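Local coordinates for protein E (Haemophilus influenzae, PDB 3ZH5) that acts as a multifunctional adhesin that binds host epithelial cells and the host proteins vitronectin, laminin and plasminogen, aiding serum resistance and immune evasion, at residues 5-9 with 90-94; 83-87 with 97-101. All blocks are in the same frame, centred on the assembly; numbering follows the deposited sequence.

Contact 1: residues 5-9 with 90-94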
loop_
_atom_site.group_PDB
_atom_site.type_symbol
_atom_site.label_atom_id
_atom_site.label_comp_id
_atom_site.label_asym_id
_atom_site.label_seq_id
_atom_site.Cartn_x
_atom_site.Cartn_y
_atom_site.Cartn_z
ATOM N N LYS A 5 8.516 17.424 9.158
ATOM C CA LYS A 5 9.265 17.301 7.903
ATOM C C LYS A 5 10.165 16.056 7.865
ATOM O O LYS A 5 11.072 15.902 8.686
ATOM C CB LYS A 5 10.119 18.561 7.686
ATOM C CG LYS A 5 10.449 19.349 8.970
ATOM C CD LYS A 5 11.346 18.567 9.930
ATOM C CE LYS A 5 11.487 19.274 11.270
ATOM N NZ LYS A 5 12.319 18.496 12.233
ATOM N N LEU A 6 9.931 15.188 6.886
ATOM C CA LEU A 6 10.566 13.878 6.856
ATOM C C LEU A 6 11.406 13.661 5.601
ATOM O O LEU A 6 11.120 14.233 4.553
ATOM C CB LEU A 6 9.479 12.800 6.912
ATOM C CG LEU A 6 8.459 13.031 8.026
ATOM C CD1 LEU A 6 7.332 12.019 7.946
ATOM C CD2 LEU A 6 9.148 12.967 9.379
ATOM N N ALA A 7 12.420 12.802 5.712
ATOM C CA ALA A 7 13.232 12.398 4.562
ATOM C C ALA A 7 13.074 10.904 4.269
ATOM O O ALA A 7 13.864 10.081 4.744
ATOM C CB ALA A 7 14.692 12.729 4.799
ATOM N N PRO A 8 12.040 10.562 3.489
ATOM C CA PRO A 8 11.729 9.190 3.072
ATOM C C PRO A 8 12.937 8.493 2.470
ATOM O O PRO A 8 13.588 9.074 1.592
ATOM C CB PRO A 8 10.665 9.392 1.997
ATOM C CG PRO A 8 10.011 10.679 2.338
ATOM C CD PRO A 8 11.002 11.523 3.070
ATOM N N PRO A 9 13.217 7.252 2.897
ATOM C CA PRO A 9 14.430 6.583 2.423
ATOM C C PRO A 9 14.462 6.423 0.907
ATOM O O PRO A 9 13.423 6.170 0.277
ATOM C CB PRO A 9 14.387 5.211 3.094
ATOM C CG PRO A 9 13.192 5.232 4.055
ATOM C CD PRO A 9 12.301 6.337 3.609
ATOM N N GLU A 90 7.543 4.384 12.239
ATOM C CA GLU A 90 8.789 4.161 11.492
ATOM C C GLU A 90 8.453 3.988 10.008
ATOM O O GLU A 90 7.302 3.715 9.668
ATOM C CB GLU A 90 9.523 2.916 12.013
ATOM C CG GLU A 90 10.088 3.061 13.409
ATOM C CD GLU A 90 10.187 1.734 14.138
ATOM O OE1 GLU A 90 10.321 0.693 13.465
ATOM O OE2 GLU A 90 10.122 1.729 15.385
ATOM N N PHE A 91 9.438 4.160 9.123
ATOM C CA PHE A 91 9.197 3.954 7.691
ATOM C C PHE A 91 8.987 2.462 7.418
ATOM O O PHE A 91 9.243 1.629 8.283
ATOM C CB PHE A 91 10.375 4.502 6.848
ATOM C CG PHE A 91 10.535 5.991 6.928
ATOM C CD1 PHE A 91 9.575 6.833 6.402
ATOM C CD2 PHE A 91 11.646 6.546 7.529
ATOM C CE1 PHE A 91 9.714 8.192 6.482
ATOM C CE2 PHE A 91 11.793 7.907 7.603
ATOM C CZ PHE A 91 10.819 8.729 7.087
ATOM N N TRP A 92 8.491 2.133 6.232
ATOM C CA TRP A 92 8.290 0.740 5.814
ATOM C C TRP A 92 7.150 0.030 6.578
ATOM O O TRP A 92 7.090 -1.197 6.636
ATOM C CB TRP A 92 9.602 -0.057 5.919
ATOM C CG TRP A 92 10.772 0.592 5.169
ATOM C CD1 TRP A 92 11.922 1.063 5.711
ATOM C CD2 TRP A 92 10.864 0.830 3.758
ATOM N NE1 TRP A 92 12.745 1.578 4.720
ATOM C CE2 TRP A 92 12.109 1.450 3.515
ATOM C CE3 TRP A 92 10.012 0.574 2.674
ATOM C CZ2 TRP A 92 12.530 1.835 2.222
ATOM C CZ3 TRP A 92 10.434 0.951 1.385
ATOM C CH2 TRP A 92 11.681 1.586 1.177
ATOM N N GLY A 93 6.217 0.817 7.104
ATOM C CA GLY A 93 5.041 0.280 7.745
ATOM C C GLY A 93 5.373 -0.612 8.947
ATOM O O GLY A 93 4.821 -1.697 9.065
ATOM N N GLN A 94 6.258 -0.136 9.824
ATOM C CA GLN A 94 6.752 -0.894 10.975
ATOM C C GLN A 94 6.733 0.039 12.163
ATOM O O GLN A 94 6.748 1.262 11.986
ATOM C CB GLN A 94 8.222 -1.310 10.786
ATOM C CG GLN A 94 8.579 -1.936 9.454
ATOM C CD GLN A 94 8.112 -3.361 9.332
ATOM O OE1 GLN A 94 7.844 -4.029 10.332
ATOM N NE2 GLN A 94 7.996 -3.838 8.099
#
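An extended segment with no regular secondary structure can still be held by shape when an aromatic ring offers it something to fold around, and residues 5-9 illustrate the case. The projecting knob is the Phe91 side chain, which reaches out from the loop 90-94 into a concave bend of the N-terminal segment. Leu6 closes one end of this hollow at the ring's edge, Leu6 CB lying 4.3 Å from Phe91 CZ. The backbone then passes obliquely, with Ala7 O 4.1 Å from Phe91 CZ and Pro8 CA 4.1 Å from Phe91 CE1, before Pro9 folds over one face. There Pro9 CD stands 3.9 Å from the centroid of the Phe91 ring, 16° off its normal, a clear CH-pi contact. Pro9 is itself a bump in a second hollow, the cleft between the two aromatic side chains of the loop: while its CD atom sits on Phe91, Pro9 CG meets Trp92 at 3.7 Å from NE1 and 3.9 Å from CZ2. Pro8 and Pro9 have extended, polyproline-like backbone angles, and shape and apolar contact do the joining: the closest CA atoms, those of Pro8 and Phe91, are still 7.4 Å apart. Trp92 and Gly93, both at positive phi, turn the loop back. The loop is anchored by Ser66 and Arg68 of strand 64-74 and by Asn49 of strand 41-50, and Trp92 packs edge-to-face on Tyr26 of strand 25-34, so the N-terminal segment lies against a loop fixed to the antiparallel sheet.

Contact 2: residues 83-87 with 97-101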
loop_
_atom_site.group_PDB
_atom_site.type_symbol
_atom_site.label_atom_id
_atom_site.label_comp_id
_atom_site.label_asym_id
_atom_site.label_seq_id
_atom_site.Cartn_x
_atom_site.Cartn_y
_atom_site.Cartn_z
ATOM N N VAL A 83 -9.131 -1.917 2.143
ATOM C CA VAL A 83 -9.729 -2.625 3.288
ATOM C C VAL A 83 -9.433 -1.949 4.612
ATOM O O VAL A 83 -10.309 -1.842 5.482
ATOM C CB VAL A 83 -9.216 -4.084 3.344
ATOM C CG1 VAL A 83 -9.626 -4.774 4.640
ATOM C CG2 VAL A 83 -9.737 -4.812 2.124
ATOM N N ARG A 84 -8.196 -1.539 4.810
ATOM C CA ARG A 84 -7.858 -0.873 6.067
ATOM C C ARG A 84 -6.540 -0.141 5.992
ATOM O O ARG A 84 -5.710 -0.357 5.070
ATOM C CB ARG A 84 -7.869 -1.818 7.256
ATOM C CG ARG A 84 -6.650 -2.665 7.408
ATOM C CD ARG A 84 -6.623 -3.429 8.718
ATOM N NE ARG A 84 -6.218 -2.591 9.857
ATOM C CZ ARG A 84 -6.970 -2.324 10.925
ATOM N NH1 ARG A 84 -8.192 -2.837 11.047
ATOM N NH2 ARG A 84 -6.494 -1.553 11.905
ATOM N N THR A 85 -6.395 0.769 6.960
ATOM C CA THR A 85 -5.259 1.655 7.051
ATOM C C THR A 85 -4.694 1.655 8.445
ATOM O O THR A 85 -5.426 1.765 9.417
ATOM C CB THR A 85 -5.660 3.095 6.719
ATOM O OG1 THR A 85 -6.088 3.160 5.356
ATOM C CG2 THR A 85 -4.492 4.017 6.926
ATOM N N ASP A 86 -3.375 1.505 8.525
ATOM C CA ASP A 86 -2.665 1.582 9.786
ATOM C C ASP A 86 -1.531 2.577 9.641
ATOM O O ASP A 86 -0.846 2.605 8.607
ATOM C CB ASP A 86 -2.112 0.197 10.148
ATOM C CG ASP A 86 -3.217 -0.787 10.544
ATOM O OD1 ASP A 86 -3.776 -0.611 11.655
ATOM O OD2 ASP A 86 -3.529 -1.713 9.749
ATOM N N PHE A 87 -1.323 3.402 10.661
ATOM C CA PHE A 87 -0.198 4.325 10.638
ATOM C C PHE A 87 0.918 3.787 11.504
ATOM O O PHE A 87 0.663 3.184 12.520
ATOM C CB PHE A 87 -0.616 5.697 11.149
ATOM C CG PHE A 87 -1.731 6.314 10.368
ATOM C CD1 PHE A 87 -1.480 6.946 9.164
ATOM C CD2 PHE A 87 -3.022 6.282 10.847
ATOM C CE1 PHE A 87 -2.498 7.520 8.449
ATOM C CE2 PHE A 87 -4.044 6.855 10.129
ATOM C CZ PHE A 87 -3.780 7.477 8.930
ATOM N N ARG A 97 2.047 1.518 16.186
ATOM C CA ARG A 97 0.933 1.569 15.258
ATOM C C ARG A 97 -0.247 2.389 15.780
ATOM O O ARG A 97 -0.514 2.419 16.980
ATOM C CB ARG A 97 0.456 0.136 15.011
ATOM C CG ARG A 97 -0.672 0.037 13.991
ATOM C CD ARG A 97 -1.229 -1.356 13.902
ATOM N NE ARG A 97 -2.017 -1.685 15.081
ATOM C CZ ARG A 97 -3.242 -1.229 15.313
ATOM N NH1 ARG A 97 -3.818 -0.421 14.433
ATOM N NH2 ARG A 97 -3.895 -1.584 16.425
ATOM N N ALA A 98 -0.981 3.022 14.876
ATOM C CA ALA A 98 -2.235 3.640 15.254
ATOM C C ALA A 98 -3.192 3.465 14.109
ATOM O O ALA A 98 -2.794 3.126 13.006
ATOM C CB ALA A 98 -2.054 5.099 15.577
ATOM N N ALA A 99 -4.472 3.674 14.376
ATOM C CA ALA A 99 -5.471 3.465 13.352
ATOM C C ALA A 99 -6.724 4.243 13.685
ATOM O O ALA A 99 -7.013 4.480 14.853
ATOM C CB ALA A 99 -5.793 1.976 13.235
ATOM N N PRO A 100 -7.484 4.628 12.653
ATOM C CA PRO A 100 -8.806 5.245 12.843
ATOM C C PRO A 100 -9.820 4.279 13.445
ATOM O O PRO A 100 -9.718 3.071 13.209
ATOM C CB PRO A 100 -9.243 5.606 11.418
ATOM C CG PRO A 100 -8.211 5.008 10.475
ATOM C CD PRO A 100 -7.231 4.220 11.262
ATOM N N LYS A 101 -10.793 4.805 14.191
ATOM C CA LYS A 101 -11.886 3.990 14.735
ATOM C C LYS A 101 -12.665 3.334 13.601
ATOM O O LYS A 101 -12.768 2.107 13.532
ATOM C CB LYS A 101 -12.826 4.844 15.592
ATOM C CG LYS A 101 -12.235 5.264 16.936
ATOM C CD LYS A 101 -12.855 6.561 17.486
ATOM C CE LYS A 101 -12.349 7.792 16.726
ATOM N NZ LYS A 101 -12.664 9.081 17.414
#
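Asp86 is the centre of a salt-bridge network that spans a beta hairpin, formed by strand 79-88 and the short strand 97-98. Within its own strand it takes two nearly linear hydrogen bonds from Arg84, NE to Asp86 OD2 at 2.8 Å and NH2 to Asp86 OD1 at 2.9 Å, a bidentate pairing between residues two apart and therefore on the same side of the strand. Across the hairpin Arg97 NH1 reaches Asp86 OD1 at 2.8 Å, a salt bridge whose hydrogen bond is weak in angle. The shared carboxylate explains how the like-charged Arg84 NH2 and Arg97 NH1 can lie 3.9 Å apart. Next comes the backbone: Phe87 and Ala98 form an antiparallel hydrogen-bonded pair, Phe87 N to Ala98 O at 2.8 Å and Ala98 N to Phe87 O at 2.9 Å. Arg97 CA adds a CA-H...O contact of 3.2 Å to Phe87 O. Since strand 79-88 also pairs with strand 64-74, the hairpin adds strand 97-98 to the antiparallel sheet. Past Ala98 the chain stays extended at Ala99 but diverges from its partner, the touching parts running 127° apart. Ala99 CB rests 3.6 Å from Asp86 OD1 beside the ionic cluster, and the Phe87 side chain lies on the same sheet face as Ala98, its CE2 4.3 Å from Pro100 CD. That same Pro100 CD also approaches the backbone, 3.6 Å from Thr85 O.

From the N terminus, residues 5-9 come first, in the loop before strand 16-19, and wait for a partner 81 residues later; contact 1 thus closes a long loop holding the strands from 16-19 through 79-88. Before that loop is complete, residues 83-87 pass by, and their partner 97-101 follows only after 90-94, so the segments alternate and the contacts cross. Contact 2 spans just ten residues and closes the hairpin whose connecting loop contains 90-94. With centres about 16 Å apart, the two share this connection: one draws its strands together at the sheet, the other lays the N-terminal segment against its turn.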